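Local coordinates for sensor protein KdpD (Escherichia coli, PDB 4Y2F) that acts as the potassium-responsive sensor histidine kinase of the Kdp system, here represented by its GAF domain, whose part in signalling is probably regulatory, at residues Gly56-Trp60 with Val102-Pro106. Residues are numbered along the deposited sequence; the frame is centred on the assembly and turned at random.
Sequences GMTPW and VVVEP
Gly-56 reaches Glu-105 through water 1, which donates to Gly-56 O at 2.7 Å and to Glu-105 OE2, at one end of a loop that packs on strand 97-106, the middle strand of the five-stranded antiparallel sheet of this GAF domain. The loop, between strand 48-49 and helix 62-71, lies over the sheet face that carries Val-103 and Glu-105; Val-104 points away from the loop and touches Leu-112 of helix 109-112 on the other face. The Met-57 and Glu-105 side chains run antiparallel past one another, Met-57 CB lying 3.6 Å from Glu-105 OE1. A bend at chi3 turns the Met-57 methyl to the strand, with CE 3.6 Å from Val-103 O. Thr-58 engages both carboxylate oxygens. Its N donates to the syn lone pair of Glu-105 OE1 (2.7 Å, 161° at the hydrogen). Thr-58 OG1 donates to Glu-105 OE2 at 2.6 Å, on the syn side but 32° out of the carboxylate plane. Glu-105 sends CG away from its own backbone N and stays straight from there, which carries the carboxylate up to the loop. Cut back to an alanine, this position would probably leave Thr-58 N and OG1 without their shared carboxylate and the two waters without one of their acceptors. Water 2 adds a second bridge, donating to Thr-58 O and Glu-105 OE1. Beyond Pro-59, Trp-60 packs on Val-103 and also touches Gln-38 and Leu-40 of strand 35-42 and Tyr-87. The two methyls of Val-103 divide the indole: CG1 touches Trp-60 CE3 at 3.8 Å, whereas CG2 makes a CH-pi contact 4.1 Å from the five-membered ring centroid, 14° off its normal.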
ATOM      1  N   GLY A  56      19.373  22.179  -0.323  1.00 36.25           N
ATOM      2  CA  GLY A  56      18.559  22.117   0.866  1.00 26.52           C
ATOM      3  C   GLY A  56      18.712  20.845   1.680  1.00 22.75           C
ATOM      4  O   GLY A  56      18.327  20.837   2.851  1.00 23.27           O
ATOM      5  N   MET A  57      19.239  19.769   1.094  1.00 21.97           N
ATOM      6  CA  MET A  57      19.535  18.556   1.846  1.00 21.14           C
ATOM      7  C   MET A  57      21.017  18.459   2.189  1.00 21.42           C
ATOM      8  O   MET A  57      21.886  18.829   1.395  1.00 23.17           O
ATOM      9  CB  MET A  57      19.125  17.293   1.083  1.00 20.45           C
ATOM     10  CG  MET A  57      17.619  17.116   1.058  1.00 20.78           C
ATOM     11  SD  MET A  57      17.086  15.611   0.227  1.00 21.04           S
ATOM     12  CE  MET A  57      17.201  14.413   1.560  1.00 21.13           C
ATOM     13  N   THR A  58      21.293  17.927   3.364  1.00 21.52           N
ATOM     14  CA  THR A  58      22.671  17.661   3.740  1.00 22.09           C
ATOM     15  C   THR A  58      23.153  16.439   2.961  1.00 20.89           C
ATOM     16  O   THR A  58      22.382  15.509   2.718  1.00 21.90           O
ATOM     17  CB  THR A  58      22.755  17.379   5.243  1.00 26.70           C
ATOM     18  OG1 THR A  58      21.941  18.313   5.957  1.00 34.14           O
ATOM     19  CG2 THR A  58      24.186  17.542   5.731  1.00 26.45           C
ATOM     20  N   PRO A  59      24.418  16.415   2.532  1.00 21.38           N
ATOM     21  CA  PRO A  59      24.908  15.243   1.793  1.00 22.18           C
ATOM     22  C   PRO A  59      24.921  13.996   2.665  1.00 24.45           C
ATOM     23  O   PRO A  59      25.357  14.030   3.818  1.00 28.30           O
ATOM     24  CB  PRO A  59      26.338  15.632   1.400  1.00 26.57           C
ATOM     25  CG  PRO A  59      26.417  17.087   1.545  1.00 31.18           C
ATOM     26  CD  PRO A  59      25.373  17.534   2.521  1.00 23.58           C
ATOM     27  N   TRP A  60      24.462  12.892   2.097  1.00 24.40           N
ATOM     28  CA  TRP A  60      24.511  11.593   2.754  1.00 28.70           C
ATOM     29  C   TRP A  60      25.643  10.771   2.159  1.00 32.60           C
ATOM     30  O   TRP A  60      26.235  11.126   1.136  1.00 25.87           O
ATOM     31  CB  TRP A  60      23.186  10.843   2.603  1.00 28.51           C
ATOM     32  CG  TRP A  60      22.796  10.639   1.189  1.00 25.31           C
ATOM     33  CD1 TRP A  60      23.161   9.608   0.370  1.00 26.16           C
ATOM     34  CD2 TRP A  60      21.971  11.499   0.411  1.00 21.60           C
ATOM     35  NE1 TRP A  60      22.604   9.774  -0.872  1.00 22.07           N
ATOM     36  CE2 TRP A  60      21.869  10.930  -0.875  1.00 23.18           C
ATOM     37  CE3 TRP A  60      21.295  12.694   0.674  1.00 24.97           C
ATOM     38  CZ2 TRP A  60      21.123  11.514  -1.896  1.00 28.15           C
ATOM     39  CZ3 TRP A  60      20.538  13.263  -0.338  1.00 24.09           C
ATOM     40  CH2 TRP A  60      20.461  12.675  -1.608  1.00 25.51           C
ATOM     41  N   VAL A 102      14.522   5.956  -0.039  1.00 13.48           N
ATOM     42  CA  VAL A 102      14.232   7.367   0.176  1.00 14.88           C
ATOM     43  C   VAL A 102      15.106   7.864   1.323  1.00 14.30           C
ATOM     44  O   VAL A 102      15.234   7.196   2.362  1.00 15.04           O
ATOM     45  CB  VAL A 102      12.727   7.642   0.377  1.00 12.11           C
ATOM     46  CG1 VAL A 102      12.193   6.943   1.628  1.00 15.40           C
ATOM     47  CG2 VAL A 102      12.439   9.146   0.392  1.00 14.26           C
ATOM     48  N   VAL A 103      15.760   8.992   1.102  1.00 13.04           N
ATOM     49  CA  VAL A 103      16.485   9.701   2.151  1.00 12.29           C
ATOM     50  C   VAL A 103      15.550  10.802   2.638  1.00 12.79           C
ATOM     51  O   VAL A 103      15.034  11.585   1.827  1.00 13.65           O
ATOM     52  CB  VAL A 103      17.801  10.291   1.622  1.00 13.86           C
ATOM     53  CG1 VAL A 103      18.547  10.988   2.762  1.00 16.22           C
ATOM     54  CG2 VAL A 103      18.673   9.193   1.014  1.00 17.39           C
ATOM     55  N   VAL A 104      15.291  10.832   3.946  1.00 12.25           N
ATOM     56  CA  VAL A 104      14.348  11.779   4.549  1.00 11.06           C
ATOM     57  C   VAL A 104      15.099  12.623   5.573  1.00 10.58           C
ATOM     58  O   VAL A 104      15.592  12.082   6.573  1.00 10.90           O
ATOM     59  CB  VAL A 104      13.168  11.054   5.217  1.00 10.68           C
ATOM     60  CG1 VAL A 104      12.192  12.055   5.781  1.00 12.84           C
ATOM     61  CG2 VAL A 104      12.467  10.123   4.217  1.00 14.70           C
ATOM     62  N   GLU A 105      15.140  13.935   5.347  1.00 11.28           N
ATOM     63  CA  GLU A 105      15.803  14.866   6.260  1.00  9.76           C
ATOM     64  C   GLU A 105      14.768  15.836   6.816  1.00 10.42           C
ATOM     65  O   GLU A 105      14.363  16.771   6.113  1.00 11.42           O
ATOM     66  CB  GLU A 105      16.912  15.627   5.538  1.00 12.84           C
ATOM     67  CG  GLU A 105      17.742  16.426   6.521  1.00 12.62           C
ATOM     68  CD  GLU A 105      18.840  17.219   5.851  1.00 15.72           C
ATOM     69  OE1 GLU A 105      19.068  17.039   4.632  1.00 19.64           O
ATOM     70  OE2 GLU A 105      19.469  18.047   6.550  1.00 18.18           O
ATOM     71  N   PRO A 106      14.321  15.660   8.057  1.00 10.63           N
ATOM     72  CA  PRO A 106      13.241  16.506   8.581  1.00 11.68           C
ATOM     73  C   PRO A 106      13.759  17.838   9.091  1.00 12.61           C
ATOM     74  O   PRO A 106      14.909  17.973   9.511  1.00 14.26           O
ATOM     75  CB  PRO A 106      12.722  15.672   9.756  1.00 13.86           C
ATOM     76  CG  PRO A 106      13.940  14.970  10.274  1.00 12.33           C
ATOM     77  CD  PRO A 106      14.746  14.632   9.031  1.00 11.94           C
TER
HETATM   78  O   HOH W   1      19.599  20.622   5.195  1.00 16.75           O
HETATM   79  O   HOH W   2      19.967  14.551   3.722  1.00 21.61           O